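Local coordinates for protein sesquisabinene B synthase 2 (Santalum album, PDB 6A2A) that probably cyclises farnesyl diphosphate to the sesquiterpene sesquisabinene B with the help of divalent magnesium or manganese ions, at residues K63-V68 with K94-T99; S70-T75 with L82-T87. One frame throughout, in Å; residues are numbered along the deposited sequence.

Interaction 1: K63-V68 with K94-T99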
ATOM      1  N   LYS A  63      -2.281   2.626  33.781  1.00 42.72           N
ATOM      2  CA  LYS A  63      -2.273   2.803  35.233  1.00 45.43           C
ATOM      3  C   LYS A  63      -1.290   3.917  35.576  1.00 38.71           C
ATOM      4  O   LYS A  63      -1.631   4.831  36.295  1.00 30.50           O
ATOM      5  CB  LYS A  63      -1.902   1.517  35.974  1.00 48.38           C
ATOM      6  CG  LYS A  63      -1.850   1.645  37.499  1.00 54.02           C
ATOM      7  CD  LYS A  63      -1.625   0.329  38.227  1.00 58.56           C
ATOM      8  CE  LYS A  63      -0.462   0.366  39.195  1.00 63.18           C
ATOM      9  NZ  LYS A  63       0.550  -0.657  38.837  1.00 64.57           N
ATOM     10  N   LEU A  64      -0.095   3.843  35.015  1.00 36.58           N
ATOM     11  CA  LEU A  64       0.892   4.878  35.277  1.00 36.05           C
ATOM     12  C   LEU A  64       0.457   6.228  34.698  1.00 34.16           C
ATOM     13  O   LEU A  64       0.795   7.251  35.291  1.00 32.14           O
ATOM     14  CB  LEU A  64       2.249   4.436  34.735  1.00 40.69           C
ATOM     15  CG  LEU A  64       2.923   3.289  35.476  1.00 42.80           C
ATOM     16  CD1 LEU A  64       4.367   3.175  35.031  1.00 45.86           C
ATOM     17  CD2 LEU A  64       2.851   3.450  36.992  1.00 44.33           C
ATOM     18  N   LYS A  65      -0.296   6.261  33.594  1.00 34.81           N
ATOM     19  CA  LYS A  65      -0.758   7.544  33.048  1.00 34.44           C
ATOM     20  C   LYS A  65      -1.613   8.271  34.089  1.00 36.20           C
ATOM     21  O   LYS A  65      -1.470   9.474  34.333  1.00 37.05           O
ATOM     22  CB  LYS A  65      -1.569   7.367  31.753  1.00 37.62           C
ATOM     23  CG  LYS A  65      -2.051   8.686  31.172  1.00 35.95           C
ATOM     24  CD  LYS A  65      -2.732   8.605  29.818  1.00 36.28           C
ATOM     25  CE  LYS A  65      -3.393   9.927  29.500  1.00 36.90           C
ATOM     26  NZ  LYS A  65      -3.815  10.048  28.083  1.00 39.07           N
ATOM     27  N   GLU A  66      -2.512   7.535  34.712  1.00 40.88           N
ATOM     28  CA  GLU A  66      -3.401   8.153  35.677  1.00 42.61           C
ATOM     29  C   GLU A  66      -2.594   8.626  36.894  1.00 33.28           C
ATOM     30  O   GLU A  66      -2.898   9.667  37.428  1.00 38.85           O
ATOM     31  CB  GLU A  66      -4.520   7.186  36.077  1.00 49.00           C
ATOM     32  CG  GLU A  66      -5.650   7.105  35.062  1.00 51.61           C
ATOM     33  CD  GLU A  66      -6.484   8.371  34.955  1.00 56.42           C
ATOM     34  OE1 GLU A  66      -6.961   8.857  36.005  1.00 61.16           O
ATOM     35  OE2 GLU A  66      -6.640   8.881  33.821  1.00 55.43           O
ATOM     36  N   GLU A  67      -1.575   7.887  37.308  1.00 37.27           N
ATOM     37  CA  GLU A  67      -0.711   8.319  38.419  1.00 36.37           C
ATOM     38  C   GLU A  67       0.004   9.611  38.037  1.00 36.85           C
ATOM     39  O   GLU A  67       0.113  10.482  38.848  1.00 31.83           O
ATOM     40  CB  GLU A  67       0.282   7.237  38.855  1.00 42.82           C
ATOM     41  CG  GLU A  67      -0.371   6.101  39.623  1.00 43.64           C
ATOM     42  CD  GLU A  67       0.550   4.939  39.938  1.00 44.71           C
ATOM     43  OE1 GLU A  67       0.083   3.785  39.894  1.00 51.26           O
ATOM     44  OE2 GLU A  67       1.724   5.186  40.225  1.00 47.72           O
ATOM     45  N   VAL A  68       0.432   9.761  36.772  1.00 32.29           N
ATOM     46  CA  VAL A  68       1.138  10.955  36.387  1.00 31.11           C
ATOM     47  C   VAL A  68       0.155  12.126  36.276  1.00 28.49           C
ATOM     48  O   VAL A  68       0.482  13.215  36.593  1.00 29.23           O
ATOM     49  CB  VAL A  68       1.938  10.713  35.082  1.00 30.65           C
ATOM     50  CG1 VAL A  68       2.419  12.027  34.492  1.00 31.47           C
ATOM     51  CG2 VAL A  68       3.104   9.763  35.304  1.00 31.14           C
ATOM     52  N   LYS A  94       3.927  15.723  26.849  1.00 24.91           N
ATOM     53  CA  LYS A  94       2.893  16.759  26.902  1.00 27.77           C
ATOM     54  C   LYS A  94       1.638  16.332  26.120  1.00 28.88           C
ATOM     55  O   LYS A  94       0.515  16.680  26.513  1.00 25.99           O
ATOM     56  CB  LYS A  94       3.428  18.107  26.418  1.00 30.22           C
ATOM     57  CG  LYS A  94       2.538  19.282  26.780  1.00 31.31           C
ATOM     58  CD  LYS A  94       3.180  20.651  26.696  1.00 36.04           C
ATOM     59  CE  LYS A  94       3.082  21.281  25.327  1.00 45.56           C
ATOM     60  NZ  LYS A  94       1.698  21.750  25.061  1.00 48.51           N
ATOM     61  N   TYR A  95       1.793  15.605  25.000  1.00 24.43           N
ATOM     62  CA  TYR A  95       0.622  15.241  24.163  1.00 21.87           C
ATOM     63  C   TYR A  95      -0.347  14.337  24.932  1.00 28.15           C
ATOM     64  O   TYR A  95      -1.546  14.286  24.577  1.00 25.80           O
ATOM     65  CB  TYR A  95       1.057  14.569  22.853  1.00 23.31           C
ATOM     66  CG  TYR A  95       1.421  13.112  22.995  1.00 21.18           C
ATOM     67  CD1 TYR A  95       2.591  12.702  23.626  1.00 21.58           C
ATOM     68  CD2 TYR A  95       0.563  12.117  22.560  1.00 22.65           C
ATOM     69  CE1 TYR A  95       2.877  11.360  23.805  1.00 23.65           C
ATOM     70  CE2 TYR A  95       0.865  10.787  22.680  1.00 23.22           C
ATOM     71  CZ  TYR A  95       1.998  10.400  23.355  1.00 25.33           C
ATOM     72  OH  TYR A  95       2.248   9.075  23.469  1.00 25.00           O
ATOM     73  N   GLN A  96       0.136  13.637  25.962  1.00 27.23           N
ATOM     74  CA  GLN A  96      -0.746  12.825  26.811  1.00 27.17           C
ATOM     75  C   GLN A  96      -1.403  13.634  27.949  1.00 27.61           C
ATOM     76  O   GLN A  96      -2.348  13.118  28.546  1.00 31.25           O
ATOM     77  CB  GLN A  96       0.017  11.655  27.446  1.00 27.05           C
ATOM     78  CG  GLN A  96       0.496  10.562  26.510  1.00 27.94           C
ATOM     79  CD  GLN A  96      -0.591   9.605  26.098  1.00 29.72           C
ATOM     80  OE1 GLN A  96      -1.770   9.958  26.128  1.00 32.85           O
ATOM     81  NE2 GLN A  96      -0.207   8.435  25.626  1.00 27.91           N
ATOM     82  N   PHE A  97      -0.993  14.850  28.231  1.00 28.10           N
ATOM     83  CA  PHE A  97      -1.409  15.576  29.454  1.00 30.02           C
ATOM     84  C   PHE A  97      -1.720  17.018  29.093  1.00 26.61           C
ATOM     85  O   PHE A  97      -1.496  17.884  29.870  1.00 29.83           O
ATOM     86  CB  PHE A  97      -0.325  15.465  30.541  1.00 29.59           C
ATOM     87  CG  PHE A  97      -0.032  14.045  30.933  1.00 30.52           C
ATOM     88  CD1 PHE A  97      -0.974  13.274  31.620  1.00 32.61           C
ATOM     89  CD2 PHE A  97       1.194  13.462  30.653  1.00 29.42           C
ATOM     90  CE1 PHE A  97      -0.723  11.955  31.945  1.00 30.27           C
ATOM     91  CE2 PHE A  97       1.444  12.144  31.004  1.00 31.74           C
ATOM     92  CZ  PHE A  97       0.501  11.393  31.668  1.00 30.37           C
ATOM     93  N   GLU A  98      -2.300  17.281  27.912  1.00 28.04           N
ATOM     94  CA  GLU A  98      -2.383  18.649  27.444  1.00 27.88           C
ATOM     95  C   GLU A  98      -3.277  19.497  28.376  1.00 28.06           C
ATOM     96  O   GLU A  98      -2.936  20.630  28.707  1.00 29.39           O
ATOM     97  CB  GLU A  98      -2.955  18.695  26.025  1.00 29.78           C
ATOM     98  CG  GLU A  98      -2.017  18.134  24.968  1.00 28.29           C
ATOM     99  CD  GLU A  98      -0.853  19.017  24.563  1.00 31.95           C
ATOM    100  OE1 GLU A  98      -0.661  20.115  25.137  1.00 33.59           O
ATOM    101  OE2 GLU A  98      -0.082  18.569  23.666  1.00 35.76           O
ATOM    102  N   THR A  99      -4.415  18.951  28.749  1.00 31.74           N
ATOM    103  CA  THR A  99      -5.367  19.637  29.641  1.00 33.53           C
ATOM    104  C   THR A  99      -4.700  19.931  30.990  1.00 33.41           C
ATOM    105  O   THR A  99      -4.688  21.054  31.463  1.00 31.57           O
ATOM    106  CB  THR A  99      -6.650  18.800  29.781  1.00 37.93           C
ATOM    107  OG1 THR A  99      -7.345  18.993  28.544  1.00 40.39           O
ATOM    108  CG2 THR A  99      -7.502  19.209  30.958  1.00 45.51           C
TER
HETATM  109  O   HOH W   1      -4.875  12.554  27.086  1.00 45.81           O

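Interaction 2: S70-T75 with L82-T87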
ATOM      1  N   SER A  70      -2.325  12.599  38.155  1.00 34.38           N
ATOM      2  CA  SER A  70      -2.515  12.960  39.563  1.00 36.90           C
ATOM      3  C   SER A  70      -1.382  13.865  40.023  1.00 35.55           C
ATOM      4  O   SER A  70      -1.650  14.903  40.657  1.00 39.35           O
ATOM      5  CB  SER A  70      -2.665  11.730  40.431  1.00 38.21           C
ATOM      6  OG  SER A  70      -3.941  11.155  40.226  1.00 44.61           O
ATOM      7  N   LEU A  71      -0.139  13.490  39.667  1.00 35.87           N
ATOM      8  CA  LEU A  71       1.047  14.270  40.014  1.00 34.39           C
ATOM      9  C   LEU A  71       0.978  15.663  39.390  1.00 35.81           C
ATOM     10  O   LEU A  71       1.276  16.639  40.038  1.00 35.54           O
ATOM     11  CB  LEU A  71       2.306  13.532  39.548  1.00 35.79           C
ATOM     12  CG  LEU A  71       2.603  12.220  40.263  1.00 36.84           C
ATOM     13  CD1 LEU A  71       3.672  11.419  39.524  1.00 39.80           C
ATOM     14  CD2 LEU A  71       3.078  12.497  41.675  1.00 41.92           C
ATOM     15  N   ILE A  72       0.600  15.766  38.121  1.00 32.28           N
ATOM     16  CA  ILE A  72       0.535  17.071  37.483  1.00 34.89           C
ATOM     17  C   ILE A  72      -0.516  17.930  38.215  1.00 34.63           C
ATOM     18  O   ILE A  72      -0.382  19.144  38.315  1.00 33.28           O
ATOM     19  CB  ILE A  72       0.226  16.934  35.969  1.00 33.39           C
ATOM     20  CG1 ILE A  72       1.319  16.155  35.216  1.00 35.38           C
ATOM     21  CG2 ILE A  72       0.018  18.300  35.367  1.00 33.03           C
ATOM     22  CD1 ILE A  72       0.962  15.756  33.796  1.00 36.04           C
ATOM     23  N   LYS A  73      -1.565  17.289  38.703  1.00 36.31           N
ATOM     24  CA  LYS A  73      -2.705  17.989  39.353  1.00 42.45           C
ATOM     25  C   LYS A  73      -2.383  18.312  40.822  1.00 44.09           C
ATOM     26  O   LYS A  73      -2.911  19.261  41.363  1.00 45.33           O
ATOM     27  CB  LYS A  73      -3.972  17.130  39.279  1.00 45.40           C
ATOM     28  CG  LYS A  73      -4.672  17.106  37.924  1.00 51.30           C
ATOM     29  CD  LYS A  73      -5.864  16.156  37.877  1.00 57.57           C
ATOM     30  CE  LYS A  73      -6.925  16.568  36.876  1.00 61.80           C
ATOM     31  NZ  LYS A  73      -8.293  16.450  37.440  1.00 67.41           N
ATOM     32  N   GLN A  74      -1.488  17.552  41.435  1.00 44.59           N
ATOM     33  CA  GLN A  74      -1.228  17.635  42.901  1.00 44.75           C
ATOM     34  C   GLN A  74      -0.638  19.008  43.275  1.00 42.82           C
ATOM     35  O   GLN A  74       0.099  19.640  42.508  1.00 35.43           O
ATOM     36  CB  GLN A  74      -0.398  16.402  43.266  1.00 44.01           C
ATOM     37  CG  GLN A  74       0.622  16.544  44.377  1.00 46.13           C
ATOM     38  CD  GLN A  74       1.440  15.273  44.435  1.00 45.68           C
ATOM     39  OE1 GLN A  74       0.935  14.173  44.217  1.00 44.53           O
ATOM     40  NE2 GLN A  74       2.727  15.417  44.688  1.00 46.69           N
ATOM     41  N   THR A  75      -1.004  19.508  44.458  1.00 35.09           N
ATOM     42  CA  THR A  75      -0.428  20.754  44.948  1.00 37.23           C
ATOM     43  C   THR A  75       1.067  20.565  45.150  1.00 36.78           C
ATOM     44  O   THR A  75       1.479  19.553  45.753  1.00 37.79           O
ATOM     45  CB  THR A  75      -1.013  21.209  46.294  1.00 41.64           C
ATOM     46  OG1 THR A  75      -2.415  21.006  46.202  1.00 45.63           O
ATOM     47  CG2 THR A  75      -0.710  22.657  46.604  1.00 42.76           C
ATOM     48  N   LEU A  82       6.377  24.031  38.040  1.00 26.97           N
ATOM     49  CA  LEU A  82       6.870  24.399  36.666  1.00 28.80           C
ATOM     50  C   LEU A  82       7.960  23.398  36.264  1.00 30.76           C
ATOM     51  O   LEU A  82       8.049  22.967  35.129  1.00 26.60           O
ATOM     52  CB  LEU A  82       7.430  25.808  36.645  1.00 26.05           C
ATOM     53  CG  LEU A  82       6.432  26.967  36.728  1.00 28.22           C
ATOM     54  CD1 LEU A  82       7.148  28.262  36.608  1.00 26.03           C
ATOM     55  CD2 LEU A  82       5.326  26.900  35.684  1.00 31.39           C
ATOM     56  N   GLU A  83       8.819  23.039  37.212  1.00 25.69           N
ATOM     57  CA  GLU A  83       9.893  22.133  36.917  1.00 27.20           C
ATOM     58  C   GLU A  83       9.317  20.776  36.516  1.00 27.24           C
ATOM     59  O   GLU A  83       9.835  20.149  35.570  1.00 27.49           O
ATOM     60  CB  GLU A  83      10.868  22.059  38.118  1.00 25.40           C
ATOM     61  CG  GLU A  83      11.793  23.219  38.229  1.00 25.68           C
ATOM     62  CD  GLU A  83      12.574  23.258  39.548  1.00 29.41           C
ATOM     63  OE1 GLU A  83      12.224  22.452  40.451  1.00 34.74           O
ATOM     64  OE2 GLU A  83      13.496  24.069  39.668  1.00 31.04           O
ATOM     65  N   PHE A  84       8.222  20.311  37.133  1.00 22.75           N
ATOM     66  CA  PHE A  84       7.678  19.058  36.860  1.00 25.89           C
ATOM     67  C   PHE A  84       7.046  19.048  35.455  1.00 26.28           C
ATOM     68  O   PHE A  84       7.259  18.083  34.700  1.00 26.34           O
ATOM     69  CB  PHE A  84       6.607  18.711  37.892  1.00 26.14           C
ATOM     70  CG  PHE A  84       6.164  17.284  37.886  1.00 27.80           C
ATOM     71  CD1 PHE A  84       6.945  16.305  38.468  1.00 27.62           C
ATOM     72  CD2 PHE A  84       4.964  16.903  37.305  1.00 26.53           C
ATOM     73  CE1 PHE A  84       6.552  14.983  38.459  1.00 26.97           C
ATOM     74  CE2 PHE A  84       4.579  15.575  37.300  1.00 31.25           C
ATOM     75  CZ  PHE A  84       5.372  14.616  37.886  1.00 29.74           C
ATOM     76  N   ILE A  85       6.281  20.086  35.130  1.00 27.52           N
ATOM     77  CA  ILE A  85       5.626  20.101  33.785  1.00 26.72           C
ATOM     78  C   ILE A  85       6.677  20.368  32.687  1.00 24.73           C
ATOM     79  O   ILE A  85       6.472  19.914  31.542  1.00 27.29           O
ATOM     80  CB  ILE A  85       4.449  21.099  33.738  1.00 29.82           C
ATOM     81  CG1 ILE A  85       4.881  22.525  34.046  1.00 29.54           C
ATOM     82  CG2 ILE A  85       3.313  20.648  34.648  1.00 31.19           C
ATOM     83  CD1 ILE A  85       3.906  23.578  33.591  1.00 37.46           C
ATOM     84  N   ASP A  86       7.773  21.048  32.981  1.00 25.06           N
ATOM     85  CA  ASP A  86       8.936  21.164  32.050  1.00 24.49           C
ATOM     86  C   ASP A  86       9.520  19.786  31.779  1.00 26.39           C
ATOM     87  O   ASP A  86       9.756  19.431  30.670  1.00 23.33           O
ATOM     88  CB  ASP A  86       9.960  22.166  32.517  1.00 25.55           C
ATOM     89  CG  ASP A  86      10.953  22.561  31.409  1.00 28.13           C
ATOM     90  OD1 ASP A  86      10.443  22.827  30.269  1.00 28.52           O
ATOM     91  OD2 ASP A  86      12.190  22.673  31.678  1.00 23.20           O
ATOM     92  N   THR A  87       9.657  18.969  32.828  1.00 24.55           N
ATOM     93  CA  THR A  87      10.112  17.563  32.726  1.00 23.28           C
ATOM     94  C   THR A  87       9.153  16.705  31.909  1.00 23.54           C
ATOM     95  O   THR A  87       9.574  15.930  31.036  1.00 22.41           O
ATOM     96  CB  THR A  87      10.272  16.972  34.155  1.00 24.04           C
ATOM     97  OG1 THR A  87      11.206  17.809  34.811  1.00 24.41           O
ATOM     98  CG2 THR A  87      10.775  15.559  34.148  1.00 21.69           C
TER

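Interaction 1: K63-V68 with K94-T99
The ring of Phe97 lies between two aliphatic groups on opposite faces. Over one face stands Val68, whose CG1 comes within 3.5 Å of Phe97 CZ, the two side chains crossing at about a right angle; beneath the other, offset toward the rim, sits CB of its own neighbour Gln96. At the edge, near the ring plane, the backbone oxygen Lys65 O approaches Phe97 CE1 at 3.5 Å. The ring and the lysine chain slide past each other in opposite directions, with Lys65 CG 3.6 Å from Phe97 CE1.

Beyond that apolar stem the lysine turns polar. With CG anti to the backbone N (chi1 -180°) and the rest extended, Lys65 carries its ammonium past the ring to the amide of Gln96, where NZ donates to OE1 at 2.8 Å. The donor stands above the carbonyl plane, 44° out of it. A weak bond to Gln96 O is supplemented by a water that accepts from Lys65 NZ and donates to Gln96 O. On its other end the amide is held by Asp248, which takes a hydrogen bond from Gln96 NE2 and so helps fix its rotation.

Phe97 is the N-cap residue of helix 98-110, and its ring also touches Lys69 and Ile72. The contact thus docks the start of that helix on helix 55-73, while Tyr244 of helix 239-270 touches both Lys65 and Gln96.

Interaction 2: S70-T75 with L82-T87
Beside Phe84, the aromatic residue that reaches across to Leu71 and Ile72, the carbonyl oxygen Glu83 O is gripped twice from one turn further along its helix. Thr87 OG1 donates to Glu83 O at 2.8 Å, and Thr87 N donates to the same oxygen at 3.0 Å. The two donors arrive from opposite faces of the carbonyl plane, the hydroxyl tilted 30° from it; the threonine side chain thereby adds a second bond to the helical one from its own backbone N. The Thr87 side chain also touches Phe227 and Tyr231 of helix 220-232.

The contact proper is apolar. A chi1 of -167° sets the Phe84 ring trans to its own nitrogen and directs it at helix 55-73, where its CE2-CZ end lies beside Leu71 and Ile72. Leu71 CB lies 3.7 Å from Phe84 CZ in an oblique approach, and Leu71 CD1 follows at a slightly greater distance. Ile72 CG1 meets the ring differently, at its edge and in its plane, 3.9 Å from Phe84 CE2. From the same isoleucine the other branch, Ile72 CG2, meets Ile85 CG2 at 4.1 Å, the two side chains crossing at about a right angle.

With chi1 at 59°, Ile85 tucks CG1 in over its own backbone and leaves CG2 to face Ile72, while the residue also packs on Ala104 and Val105 of helix 98-110 and on Ile130 of helix 121-133. Both Leu71 and Phe84 also touch Asn238.

Helix 55-73 ends here, and Lys81 NZ hydrogen-bonds Ile72 O and Gln74 O close to that end. Two successive helices joined by a short turn and packed through aliphatic and aromatic side chains form a helical hairpin, as expected in the mainly helical N-terminal domain of plant terpene synthases, an alpha-alpha barrel of such hairpins.

Overall arrangement
Both contacts hang on helix 55-73, interaction 2 nested inside the chain loop that interaction 1 closes. Their centres lie 10 Å apart, and they meet directly where Ile72 CD1 packs on Phe97 CG at 3.5 Å. Each is partly buried, with two buried residues among the four that touch. The chemistry diverges: interaction 2 is apolar across its two segments, whereas interaction 1 adds to its aromatic centre a lysine–amide bond and a bridging water. Together they illustrate how one helix can hold its immediate successor, helix 78-90, and the start of the next, helix 98-110, within the N-terminal domain, away from the magnesium-binding residues.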